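Local coordinates for uncharacterized protein (Leptotrichia buccalis, PDB 3T8K), which is of unknown function but folds as stacked helical hairpins of the ankyrin-repeat kind, which in many relatives serve as surfaces for binding other proteins, at residues R8-A13 / L25-E31; D106-L110 / Q142-Q146; F119-F123 / L135-I139. All coordinates share one frame; numbering follows the deposited sequence.

Contact 1 (R8-A13 / L25-E31); sequences RTVSAA and LFEKGYE
Glu31 and Val10 supply the one direct hydrogen bond between the segments 8-13 and 25-31. The carboxylate of Glu31 takes the amide of Val10 on OE1, with 2.8 Å from Val10 N to Glu31 OE1 and an angle of 163° at the hydrogen. The donor comes in nearly in line with the C-O bond. Beyond CG the glutamate chain runs extended, which carries the carboxylate from the loop behind helix 19-28 across to the first turn of helix 10-16. Its other oxygen, OE2, accepts from a water that in turn receives Ser11 N, so the carboxylate serves one amide at the start of that helix directly and a second through water, a third being taken by the N-cap Thr9. With chi1 at 65°, Thr9 sets OG1 between its own backbone N and carbonyl carbon, where it accepts from Ala12 N. A leucine in place of Glu31 would probably leave the Val10 amide without its direct acceptor and break the water link to Ser11.

Apolar packing lies beneath this polar edge. Leu25 brings CG to 3.8 Å from Ala13 CB, and its CD1 lies beside the Thr9 carbonyl. The CG2 branch of Val10 lies 4.2 Å from Leu25 CB. At the outer margin, Tyr30 CE2 approaches Arg8 CD to 3.9 Å; guanidinium and ring planes are 61° apart and do not stack. A water spans Arg8 O and Tyr30 N, while the Tyr30 hydroxyl is hydrogen-bonded to Ser5 O of the second subunit.

The contact thus pins the loop after helix 19-28 onto the start of helix 10-16, with Met4 of helix 2-6 against Leu25 and Val36 of helix 33-37 against Val10 and Glu31.

Contact 2 (D106-L110 / Q142-Q146); sequences DITAL and QSGLQ
Gln142 opens the meeting with Ile107, laying its CG against Ile107 CG2 at 3.9 Å; the two side chains cross at about a right angle. Ser143 takes part through its backbone, its carbonyl O standing 3.3 Å from the CG2 methyl of Thr108. At Gly144 the backbone turns with phi 97°, and here a side chain would be jammed against the preceding carbonyl as well as close to Thr108 CG2. The carbonyl O of Gly144 rests 3.4 Å from Thr108 CB. That threonine is itself fixed by an Asx turn: Asp106 OD1 accepts from Thr108 N, above the carboxylate plane, and from Thr108 OG1 on its syn lone pair. Leu145 then turns CD2 to Ile107 CG2, 4.1 Å away. Gln146 closes the series. Its extended chain (chi2 -173°) delivers NE2 to Thr108 O at 2.9 Å, the acceptor lying in the amide plane and the donor tilted from the carbonyl plane. A water also donates to Thr108 O and accepts from Gln146 N, so this carbonyl is gripped twice. Leu110 CG packs 3.5 Å from Gln146 NE2.

The two loops, running nearly parallel, follow helices 90-102 and 129-140 respectively. Leu101 of the former packs on Ile107 and Gln142, Ile139 of the latter on Ile107 and Leu145, and Tyr176 of helix 167-180 hydrogen-bonds to Gln142 O and Leu145 N.

Contact 3 (F119-F123 / L135-I139); sequences FKNIF and LYKLI
The 119-123 backbone, which includes a 3-10 turn, stands 8.6 Å from helix 129-140 between Phe119 CA and Ile139 CA and 9.3 Å between Ile122 CA and Leu135 CA, a spacing bridged by side chains and by one water.

Ile139 sends its two branches to different partners. The CG2 methyl sits over one face of the Phe119 ring in a CH-pi contact, 3.9 Å from the ring centroid and 12° off the normal. The CD1 methyl instead meets Ile122 CD1 tip to tip at 3.6 Å. Ile122 holds CG1 between its backbone N and carbonyl carbon (chi1 74°), and the extended remainder of the chain carries CD1 out to this meeting. On its way CG1 lies over the centre of one face of the Phe123 ring. The same CD1 touches the edge of the Tyr136 ring, in its plane, with Tyr136 CE1 4.0 Å away, while Ile122 CG2 reaches toward Leu135 CD2. Phe123 CE1 approaches Tyr136 CE1 at 4.1 Å, the two side chains crossing at a slant.

In this ankyrin-like alpha-hairpin fold, helix 129-140 packs Leu135 and Ile139, one turn apart, together with Tyr136, which follows Leu135, against the 3-10 turn that precedes it in the chain. Phe83 of helix 79-85 packs on Phe119, Ile122 and Leu135, and Ala169 of helix 167-180 lies against Phe123 and Tyr136.

The Tyr136 hydroxyl brings a polar link to this apolar core: it is hydrogen-bonded to Glu129 and also accepts from a water, 2.9 Å from Tyr136 OH, that donates its other hydrogen to Ile122 O.

Along the chain, contact 1 is complete before the others begin, and contact 3 lies within the span that contact 2 closes. Contact 1 joins helices 10-16 and 19-28 toward the N-terminal end, its centre 34 Å from that of contact 2 and 32 Å from that of contact 3, on the opposite side of the chain's centre. Contacts 2 and 3 form one continuous packing region with centres 11 Å apart: Ile107 and Leu145 of the loops both touch Phe119 and Ile139. Helix 129-140 carries one side of contact 3 and leads into the second loop of contact 2. Such an elongated stack is held by neighbour-to-neighbour contacts, and contacts 1 and 3 each also touch the second subunit.

Contact 1 (R8-A13 / L25-E31)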
ATOM      1  N   ARG A   8       8.905   1.358 -19.872  1.00 20.59           N
ATOM      2  CA  ARG A   8      10.054   0.710 -20.502  1.00 18.36           C
ATOM      3  C   ARG A   8       9.973  -0.816 -20.375  1.00 22.98           C
ATOM      4  O   ARG A   8      10.563  -1.541 -21.166  1.00 26.07           O
ATOM      5  CB  ARG A   8      11.342   1.248 -19.877  1.00 24.37           C
ATOM      6  CG  ARG A   8      12.586   0.433 -20.168  1.00 32.56           C
ATOM      7  CD  ARG A   8      12.703   0.143 -21.643  1.00 36.50           C
ATOM      8  NE  ARG A   8      13.158   1.280 -22.422  1.00 46.85           N
ATOM      9  CZ  ARG A   8      12.917   1.419 -23.724  1.00 52.10           C
ATOM     10  NH1 ARG A   8      12.192   0.504 -24.365  1.00 48.42           N
ATOM     11  NH2 ARG A   8      13.377   2.477 -24.379  1.00 51.42           N
ATOM     12  N   THR A   9       9.243  -1.303 -19.377  1.00 25.63           N
ATOM     13  CA  THR A   9       9.123  -2.745 -19.150  1.00 17.93           C
ATOM     14  C   THR A   9       7.668  -3.154 -18.930  1.00 14.91           C
ATOM     15  O   THR A   9       6.823  -2.312 -18.620  1.00 17.67           O
ATOM     16  CB  THR A   9       9.905  -3.176 -17.901  1.00 24.09           C
ATOM     17  OG1 THR A   9       9.308  -2.566 -16.751  1.00 21.93           O
ATOM     18  CG2 THR A   9      11.358  -2.752 -18.005  1.00 23.31           C
ATOM     19  N   VAL A  10       7.372  -4.442 -19.091  1.00 15.10           N
ATOM     20  CA  VAL A  10       6.013  -4.935 -18.852  1.00 18.42           C
ATOM     21  C   VAL A  10       5.630  -4.734 -17.387  1.00 20.51           C
ATOM     22  O   VAL A  10       4.499  -4.357 -17.072  1.00 17.32           O
ATOM     23  CB  VAL A  10       5.863  -6.427 -19.227  1.00 19.95           C
ATOM     24  CG1 VAL A  10       4.419  -6.906 -18.994  1.00 21.56           C
ATOM     25  CG2 VAL A  10       6.249  -6.642 -20.673  1.00 21.83           C
ATOM     26  N   SER A  11       6.586  -4.994 -16.501  1.00 19.07           N
ATOM     27  CA  SER A  11       6.402  -4.771 -15.061  1.00 22.64           C
ATOM     28  C   SER A  11       5.871  -3.371 -14.727  1.00 22.40           C
ATOM     29  O   SER A  11       4.935  -3.225 -13.923  1.00 19.39           O
ATOM     30  CB  SER A  11       7.718  -5.022 -14.315  1.00 21.56           C
ATOM     31  OG  SER A  11       7.595  -4.674 -12.937  1.00 30.05           O
ATOM     32  N   ALA A  12       6.470  -2.340 -15.321  1.00 21.08           N
ATOM     33  CA  ALA A  12       6.018  -0.966 -15.083  1.00 18.60           C
ATOM     34  C   ALA A  12       4.594  -0.729 -15.604  1.00 21.98           C
ATOM     35  O   ALA A  12       3.766  -0.126 -14.915  1.00 20.02           O
ATOM     36  CB  ALA A  12       6.990   0.028 -15.706  1.00 19.00           C
ATOM     37  N   ALA A  13       4.322  -1.198 -16.823  1.00 17.01           N
ATOM     38  CA  ALA A  13       2.999  -1.064 -17.421  1.00 22.28           C
ATOM     39  C   ALA A  13       1.966  -1.780 -16.564  1.00 19.40           C
ATOM     40  O   ALA A  13       0.849  -1.281 -16.372  1.00 19.83           O
ATOM     41  CB  ALA A  13       2.999  -1.625 -18.849  1.00 19.08           C
ATOM     42  N   LEU A  25       2.711  -3.182 -24.014  1.00 21.05           N
ATOM     43  CA  LEU A  25       4.048  -3.583 -23.580  1.00 21.36           C
ATOM     44  C   LEU A  25       4.274  -5.078 -23.735  1.00 20.20           C
ATOM     45  O   LEU A  25       5.356  -5.509 -24.133  1.00 20.14           O
ATOM     46  CB  LEU A  25       4.315  -3.182 -22.119  1.00 17.73           C
ATOM     47  CG  LEU A  25       5.200  -1.947 -21.906  1.00 17.41           C
ATOM     48  CD1 LEU A  25       6.652  -2.174 -22.405  1.00 17.32           C
ATOM     49  CD2 LEU A  25       4.554  -0.727 -22.568  1.00 18.51           C
ATOM     50  N   PHE A  26       3.267  -5.866 -23.377  1.00 22.73           N
ATOM     51  CA  PHE A  26       3.392  -7.317 -23.440  1.00 19.74           C
ATOM     52  C   PHE A  26       3.679  -7.755 -24.870  1.00 24.90           C
ATOM     53  O   PHE A  26       4.511  -8.635 -25.119  1.00 23.69           O
ATOM     54  CB  PHE A  26       2.104  -7.969 -22.940  1.00 19.86           C
ATOM     55  CG  PHE A  26       2.179  -9.468 -22.843  1.00 21.94           C
ATOM     56  CD1 PHE A  26       2.843 -10.075 -21.789  1.00 26.43           C
ATOM     57  CD2 PHE A  26       1.548 -10.269 -23.783  1.00 24.92           C
ATOM     58  CE1 PHE A  26       2.900 -11.458 -21.684  1.00 26.19           C
ATOM     59  CE2 PHE A  26       1.607 -11.650 -23.688  1.00 31.24           C
ATOM     60  CZ  PHE A  26       2.281 -12.245 -22.635  1.00 31.11           C
ATOM     61  N   GLU A  27       3.001  -7.120 -25.818  1.00 21.97           N
ATOM     62  CA  GLU A  27       3.142  -7.507 -27.219  1.00 23.18           C
ATOM     63  C   GLU A  27       4.327  -6.859 -27.925  1.00 25.27           C
ATOM     64  O   GLU A  27       5.010  -7.516 -28.724  1.00 24.22           O
ATOM     65  CB  GLU A  27       1.853  -7.200 -27.982  1.00 31.47           C
ATOM     66  CG  GLU A  27       0.636  -7.940 -27.452  1.00 36.76           C
ATOM     67  CD  GLU A  27       0.348  -9.226 -28.209  1.00 58.19           C
ATOM     68  OE1 GLU A  27       1.161  -9.609 -29.083  1.00 59.42           O
ATOM     69  OE2 GLU A  27      -0.704  -9.847 -27.937  1.00 67.68           O
ATOM     70  N   LYS A  28       4.537  -5.569 -27.673  1.00 20.77           N
ATOM     71  CA  LYS A  28       5.501  -4.785 -28.449  1.00 20.79           C
ATOM     72  C   LYS A  28       6.832  -4.507 -27.737  1.00 19.80           C
ATOM     73  O   LYS A  28       7.801  -4.104 -28.382  1.00 22.20           O
ATOM     74  CB  LYS A  28       4.880  -3.452 -28.865  1.00 25.22           C
ATOM     75  CG  LYS A  28       3.580  -3.581 -29.667  1.00 30.91           C
ATOM     76  CD  LYS A  28       3.068  -2.206 -30.062  1.00 43.26           C
ATOM     77  CE  LYS A  28       1.647  -2.272 -30.598  1.00 56.48           C
ATOM     78  NZ  LYS A  28       1.151  -0.920 -30.982  1.00 63.29           N
ATOM     79  N   GLY A  29       6.867  -4.706 -26.423  1.00 22.59           N
ATOM     80  CA  GLY A  29       8.068  -4.451 -25.638  1.00 23.20           C
ATOM     81  C   GLY A  29       9.209  -5.392 -25.999  1.00 19.21           C
ATOM     82  O   GLY A  29       8.997  -6.406 -26.662  1.00 21.21           O
ATOM     83  N   TYR A  30      10.424  -5.079 -25.551  1.00 18.83           N
ATOM     84  CA  TYR A  30      11.587  -5.888 -25.931  1.00 18.29           C
ATOM     85  C   TYR A  30      11.700  -7.205 -25.159  1.00 20.38           C
ATOM     86  O   TYR A  30      12.400  -8.131 -25.579  1.00 20.15           O
ATOM     87  CB  TYR A  30      12.882  -5.076 -25.797  1.00 19.57           C
ATOM     88  CG  TYR A  30      13.374  -4.904 -24.365  1.00 22.00           C
ATOM     89  CD1 TYR A  30      14.224  -5.840 -23.781  1.00 26.06           C
ATOM     90  CD2 TYR A  30      13.020  -3.786 -23.616  1.00 23.64           C
ATOM     91  CE1 TYR A  30      14.685  -5.675 -22.477  1.00 28.94           C
ATOM     92  CE2 TYR A  30      13.477  -3.617 -22.316  1.00 25.20           C
ATOM     93  CZ  TYR A  30      14.306  -4.563 -21.759  1.00 26.44           C
ATOM     94  OH  TYR A  30      14.757  -4.379 -20.477  1.00 32.48           O
ATOM     95  N   GLU A  31      11.008  -7.296 -24.030  1.00 21.70           N
ATOM     96  CA  GLU A  31      11.106  -8.487 -23.194  1.00 19.74           C
ATOM     97  C   GLU A  31      10.424  -9.685 -23.823  1.00 27.42           C
ATOM     98  O   GLU A  31       9.467  -9.550 -24.583  1.00 31.07           O
ATOM     99  CB  GLU A  31      10.524  -8.223 -21.798  1.00 19.04           C
ATOM    100  CG  GLU A  31      11.283  -7.140 -21.055  1.00 19.65           C
ATOM    101  CD  GLU A  31      10.524  -6.657 -19.843  1.00 26.08           C
ATOM    102  OE1 GLU A  31       9.628  -5.794 -20.001  1.00 23.75           O
ATOM    103  OE2 GLU A  31      10.806  -7.163 -18.737  1.00 32.55           O
TER
HETATM  104  O   HOH W   1      10.027  -2.512 -23.900  1.00 28.95           O
HETATM  105  O   HOH W   2       8.944  -6.737 -16.800  1.00 26.48           O

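Contact 2 (D106-L110 / Q142-Q146)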
ATOM      1  N   ASP A 106      -0.751 -20.553  -1.902  1.00 29.77           N
ATOM      2  CA  ASP A 106      -0.841 -20.912  -0.484  1.00 30.22           C
ATOM      3  C   ASP A 106      -1.270 -19.737   0.394  1.00 21.74           C
ATOM      4  O   ASP A 106      -0.506 -18.795   0.612  1.00 24.51           O
ATOM      5  CB  ASP A 106       0.510 -21.453  -0.011  1.00 36.57           C
ATOM      6  CG  ASP A 106       0.534 -21.754   1.475  1.00 41.70           C
ATOM      7  OD1 ASP A 106      -0.543 -22.016   2.056  1.00 40.77           O
ATOM      8  OD2 ASP A 106       1.639 -21.740   2.054  1.00 44.66           O
ATOM      9  N   ILE A 107      -2.494 -19.802   0.912  1.00 23.93           N
ATOM     10  CA  ILE A 107      -3.024 -18.707   1.715  1.00 27.45           C
ATOM     11  C   ILE A 107      -2.691 -18.872   3.199  1.00 23.57           C
ATOM     12  O   ILE A 107      -2.936 -17.961   3.994  1.00 24.07           O
ATOM     13  CB  ILE A 107      -4.562 -18.562   1.518  1.00 24.40           C
ATOM     14  CG1 ILE A 107      -5.036 -17.169   1.936  1.00 24.69           C
ATOM     15  CG2 ILE A 107      -5.321 -19.676   2.254  1.00 27.77           C
ATOM     16  CD1 ILE A 107      -6.491 -16.908   1.605  1.00 30.05           C
ATOM     17  N   THR A 108      -2.124 -20.019   3.574  1.00 20.85           N
ATOM     18  CA  THR A 108      -1.838 -20.292   4.995  1.00 23.83           C
ATOM     19  C   THR A 108      -0.520 -19.680   5.462  1.00 25.68           C
ATOM     20  O   THR A 108      -0.312 -19.460   6.650  1.00 29.58           O
ATOM     21  CB  THR A 108      -1.810 -21.808   5.305  1.00 25.14           C
ATOM     22  OG1 THR A 108      -0.666 -22.410   4.685  1.00 27.27           O
ATOM     23  CG2 THR A 108      -3.066 -22.483   4.802  1.00 29.21           C
ATOM     24  N   ALA A 109       0.381 -19.419   4.523  1.00 24.69           N
ATOM     25  CA  ALA A 109       1.665 -18.817   4.867  1.00 23.48           C
ATOM     26  C   ALA A 109       1.494 -17.407   5.410  1.00 22.54           C
ATOM     27  O   ALA A 109       0.683 -16.631   4.906  1.00 23.28           O
ATOM     28  CB  ALA A 109       2.580 -18.806   3.642  1.00 29.56           C
ATOM     29  N   LEU A 110       2.267 -17.078   6.442  1.00 26.67           N
ATOM     30  CA  LEU A 110       2.246 -15.750   7.027  1.00 27.66           C
ATOM     31  C   LEU A 110       2.935 -14.742   6.139  1.00 29.30           C
ATOM     32  O   LEU A 110       3.659 -15.108   5.212  1.00 28.45           O
ATOM     33  CB  LEU A 110       2.940 -15.763   8.388  1.00 29.74           C
ATOM     34  CG  LEU A 110       2.251 -16.667   9.404  1.00 29.61           C
ATOM     35  CD1 LEU A 110       2.853 -16.476  10.790  1.00 33.11           C
ATOM     36  CD2 LEU A 110       0.768 -16.378   9.404  1.00 29.70           C
ATOM     37  N   GLN A 142     -10.100 -23.330   3.777  1.00 26.04           N
ATOM     38  CA  GLN A 142      -8.739 -23.835   3.663  1.00 28.53           C
ATOM     39  C   GLN A 142      -8.214 -24.297   5.024  1.00 29.50           C
ATOM     40  O   GLN A 142      -8.277 -23.562   6.009  1.00 26.81           O
ATOM     41  CB  GLN A 142      -7.820 -22.758   3.084  1.00 30.23           C
ATOM     42  CG  GLN A 142      -8.365 -22.093   1.827  1.00 30.27           C
ATOM     43  CD  GLN A 142      -8.707 -23.090   0.734  1.00 32.17           C
ATOM     44  OE1 GLN A 142      -7.927 -23.990   0.434  1.00 35.39           O
ATOM     45  NE2 GLN A 142      -9.885 -22.939   0.141  1.00 35.78           N
ATOM     46  N   SER A 143      -7.685 -25.515   5.055  1.00 26.17           N
ATOM     47  CA  SER A 143      -7.042 -26.057   6.242  1.00 26.66           C
ATOM     48  C   SER A 143      -5.723 -25.352   6.489  1.00 25.10           C
ATOM     49  O   SER A 143      -5.028 -24.984   5.543  1.00 26.32           O
ATOM     50  CB  SER A 143      -6.787 -27.553   6.045  1.00 29.26           C
ATOM     51  OG  SER A 143      -6.061 -28.105   7.132  1.00 34.31           O
ATOM     52  N   GLY A 144      -5.367 -25.153   7.754  1.00 26.89           N
ATOM     53  CA  GLY A 144      -4.045 -24.625   8.067  1.00 25.80           C
ATOM     54  C   GLY A 144      -3.919 -23.130   8.316  1.00 24.66           C
ATOM     55  O   GLY A 144      -2.805 -22.613   8.415  1.00 24.41           O
ATOM     56  N   LEU A 145      -5.035 -22.416   8.426  1.00 23.54           N
ATOM     57  CA  LEU A 145      -4.954 -20.994   8.762  1.00 29.24           C
ATOM     58  C   LEU A 145      -4.322 -20.807  10.143  1.00 29.23           C
ATOM     59  O   LEU A 145      -4.635 -21.534  11.088  1.00 30.07           O
ATOM     60  CB  LEU A 145      -6.329 -20.325   8.707  1.00 27.11           C
ATOM     61  CG  LEU A 145      -7.050 -20.395   7.357  1.00 26.58           C
ATOM     62  CD1 LEU A 145      -8.444 -19.776   7.449  1.00 30.65           C
ATOM     63  CD2 LEU A 145      -6.227 -19.730   6.271  1.00 22.51           C
ATOM     64  N   GLN A 146      -3.425 -19.835  10.255  1.00 26.86           N
ATOM     65  CA  GLN A 146      -2.677 -19.624  11.488  1.00 29.00           C
ATOM     66  C   GLN A 146      -3.312 -18.489  12.277  1.00 29.97           C
ATOM     67  O   GLN A 146      -2.803 -17.366  12.309  1.00 26.41           O
ATOM     68  CB  GLN A 146      -1.209 -19.326  11.165  1.00 33.38           C
ATOM     69  CG  GLN A 146      -0.533 -20.444  10.382  1.00 30.85           C
ATOM     70  CD  GLN A 146       0.958 -20.234  10.216  1.00 32.41           C
ATOM     71  OE1 GLN A 146       1.712 -20.258  11.188  1.00 36.14           O
ATOM     72  NE2 GLN A 146       1.394 -20.033   8.976  1.00 32.39           N
TER
HETATM   73  O   HOH W   3      -2.444 -18.417   7.895  1.00 20.97           O
HETATM   74  O   HOH W   4       4.355 -19.028   7.672  1.00 33.71           O

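Contact 3 (F119-F123 / L135-I139)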
ATOM      1  N   PHE A 119      -4.206 -12.278   4.888  1.00 19.99           N
ATOM      2  CA  PHE A 119      -5.483 -11.610   4.626  1.00 24.30           C
ATOM      3  C   PHE A 119      -5.870 -10.602   5.706  1.00 24.51           C
ATOM      4  O   PHE A 119      -7.007 -10.141   5.750  1.00 21.67           O
ATOM      5  CB  PHE A 119      -6.618 -12.635   4.469  1.00 22.63           C
ATOM      6  CG  PHE A 119      -6.586 -13.729   5.489  1.00 21.84           C
ATOM      7  CD1 PHE A 119      -7.245 -13.591   6.701  1.00 25.48           C
ATOM      8  CD2 PHE A 119      -5.870 -14.892   5.243  1.00 26.91           C
ATOM      9  CE1 PHE A 119      -7.197 -14.602   7.644  1.00 23.44           C
ATOM     10  CE2 PHE A 119      -5.815 -15.899   6.177  1.00 27.39           C
ATOM     11  CZ  PHE A 119      -6.481 -15.755   7.383  1.00 21.73           C
ATOM     12  N   LYS A 120      -4.926 -10.227   6.560  1.00 18.75           N
ATOM     13  CA  LYS A 120      -5.289  -9.372   7.696  1.00 23.68           C
ATOM     14  C   LYS A 120      -6.009  -8.089   7.270  1.00 23.34           C
ATOM     15  O   LYS A 120      -6.916  -7.618   7.963  1.00 24.61           O
ATOM     16  CB  LYS A 120      -4.069  -9.028   8.537  1.00 20.95           C
ATOM     17  CG  LYS A 120      -4.372  -8.017   9.631  1.00 24.62           C
ATOM     18  CD  LYS A 120      -3.276  -8.005  10.689  1.00 28.78           C
ATOM     19  CE  LYS A 120      -3.572  -6.982  11.766  1.00 28.99           C
ATOM     20  NZ  LYS A 120      -2.687  -7.166  12.947  1.00 29.62           N
ATOM     21  N   ASN A 121      -5.611  -7.518   6.137  1.00 21.09           N
ATOM     22  CA  ASN A 121      -6.196  -6.244   5.711  1.00 23.39           C
ATOM     23  C   ASN A 121      -7.690  -6.332   5.385  1.00 20.07           C
ATOM     24  O   ASN A 121      -8.391  -5.321   5.413  1.00 26.07           O
ATOM     25  CB  ASN A 121      -5.439  -5.664   4.510  1.00 20.90           C
ATOM     26  CG  ASN A 121      -5.745  -4.186   4.280  1.00 25.10           C
ATOM     27  OD1 ASN A 121      -5.760  -3.384   5.217  1.00 25.07           O
ATOM     28  ND2 ASN A 121      -5.989  -3.822   3.025  1.00 23.71           N
ATOM     29  N   ILE A 122      -8.197  -7.522   5.073  1.00 22.90           N
ATOM     30  CA  ILE A 122      -9.602  -7.587   4.664  1.00 22.72           C
ATOM     31  C   ILE A 122     -10.507  -7.159   5.803  1.00 28.10           C
ATOM     32  O   ILE A 122     -11.644  -6.731   5.589  1.00 25.79           O
ATOM     33  CB  ILE A 122     -10.011  -8.969   4.109  1.00 22.81           C
ATOM     34  CG1 ILE A 122     -10.155 -10.001   5.233  1.00 22.11           C
ATOM     35  CG2 ILE A 122      -9.027  -9.416   3.031  1.00 18.74           C
ATOM     36  CD1 ILE A 122     -10.683 -11.336   4.755  1.00 24.87           C
ATOM     37  N   PHE A 123      -9.987  -7.247   7.016  1.00 22.67           N
ATOM     38  CA  PHE A 123     -10.775  -6.879   8.189  1.00 28.83           C
ATOM     39  C   PHE A 123     -10.796  -5.367   8.365  1.00 33.76           C
ATOM     40  O   PHE A 123     -11.486  -4.841   9.238  1.00 32.48           O
ATOM     41  CB  PHE A 123     -10.258  -7.609   9.426  1.00 23.99           C
ATOM     42  CG  PHE A 123     -10.185  -9.095   9.242  1.00 24.59           C
ATOM     43  CD1 PHE A 123     -11.336  -9.833   8.993  1.00 25.41           C
ATOM     44  CD2 PHE A 123      -8.968  -9.755   9.282  1.00 25.98           C
ATOM     45  CE1 PHE A 123     -11.268 -11.200   8.797  1.00 25.74           C
ATOM     46  CE2 PHE A 123      -8.892 -11.123   9.079  1.00 26.19           C
ATOM     47  CZ  PHE A 123     -10.045 -11.847   8.849  1.00 28.72           C
ATOM     48  N   LEU A 135     -15.929 -14.224   0.059  1.00 25.29           N
ATOM     49  CA  LEU A 135     -14.499 -14.230   0.347  1.00 27.79           C
ATOM     50  C   LEU A 135     -14.190 -14.951   1.661  1.00 26.53           C
ATOM     51  O   LEU A 135     -13.254 -15.739   1.730  1.00 23.81           O
ATOM     52  CB  LEU A 135     -13.923 -12.802   0.341  1.00 25.42           C
ATOM     53  CG  LEU A 135     -12.452 -12.655   0.723  1.00 23.71           C
ATOM     54  CD1 LEU A 135     -11.580 -13.478  -0.229  1.00 28.30           C
ATOM     55  CD2 LEU A 135     -12.011 -11.182   0.713  1.00 22.48           C
ATOM     56  N   TYR A 136     -14.984 -14.689   2.702  1.00 27.52           N
ATOM     57  CA  TYR A 136     -14.811 -15.360   3.990  1.00 28.32           C
ATOM     58  C   TYR A 136     -14.892 -16.884   3.830  1.00 27.32           C
ATOM     59  O   TYR A 136     -14.106 -17.631   4.417  1.00 25.10           O
ATOM     60  CB  TYR A 136     -15.889 -14.907   4.981  1.00 27.72           C
ATOM     61  CG  TYR A 136     -15.728 -13.523   5.582  1.00 26.43           C
ATOM     62  CD1 TYR A 136     -14.513 -12.848   5.556  1.00 29.26           C
ATOM     63  CD2 TYR A 136     -16.804 -12.902   6.207  1.00 26.81           C
ATOM     64  CE1 TYR A 136     -14.384 -11.585   6.125  1.00 31.18           C
ATOM     65  CE2 TYR A 136     -16.683 -11.649   6.774  1.00 28.35           C
ATOM     66  CZ  TYR A 136     -15.478 -10.997   6.736  1.00 30.03           C
ATOM     67  OH  TYR A 136     -15.376  -9.750   7.303  1.00 26.03           O
ATOM     68  N   LYS A 137     -15.854 -17.339   3.035  1.00 30.28           N
ATOM     69  CA  LYS A 137     -16.039 -18.766   2.792  1.00 28.15           C
ATOM     70  C   LYS A 137     -14.829 -19.391   2.112  1.00 32.08           C
ATOM     71  O   LYS A 137     -14.421 -20.499   2.462  1.00 28.68           O
ATOM     72  CB  LYS A 137     -17.300 -19.014   1.964  1.00 33.20           C
ATOM     73  CG  LYS A 137     -18.590 -18.767   2.744  1.00 39.71           C
ATOM     74  CD  LYS A 137     -19.806 -19.121   1.902  1.00 49.64           C
ATOM     75  CE  LYS A 137     -21.099 -18.964   2.674  1.00 54.12           C
ATOM     76  NZ  LYS A 137     -22.254 -19.355   1.820  1.00 57.44           N
ATOM     77  N   LEU A 138     -14.268 -18.679   1.136  1.00 28.02           N
ATOM     78  CA  LEU A 138     -13.084 -19.152   0.431  1.00 27.76           C
ATOM     79  C   LEU A 138     -11.955 -19.357   1.426  1.00 27.10           C
ATOM     80  O   LEU A 138     -11.327 -20.415   1.474  1.00 23.90           O
ATOM     81  CB  LEU A 138     -12.650 -18.143  -0.640  1.00 26.54           C
ATOM     82  CG  LEU A 138     -13.478 -18.076  -1.921  1.00 34.33           C
ATOM     83  CD1 LEU A 138     -13.026 -16.904  -2.790  1.00 29.74           C
ATOM     84  CD2 LEU A 138     -13.375 -19.395  -2.688  1.00 32.61           C
ATOM     85  N   ILE A 139     -11.700 -18.331   2.230  1.00 24.63           N
ATOM     86  CA  ILE A 139     -10.599 -18.378   3.176  1.00 22.60           C
ATOM     87  C   ILE A 139     -10.763 -19.462   4.243  1.00 23.32           C
ATOM     88  O   ILE A 139      -9.856 -20.263   4.460  1.00 23.34           O
ATOM     89  CB  ILE A 139     -10.369 -17.002   3.825  1.00 23.23           C
ATOM     90  CG1 ILE A 139      -9.985 -15.978   2.747  1.00 23.34           C
ATOM     91  CG2 ILE A 139      -9.290 -17.091   4.889  1.00 26.96           C
ATOM     92  CD1 ILE A 139      -9.842 -14.562   3.273  1.00 26.59           C
TER
HETATM   93  O   HOH W   5     -14.254  -7.247   6.378  1.00 35.21           O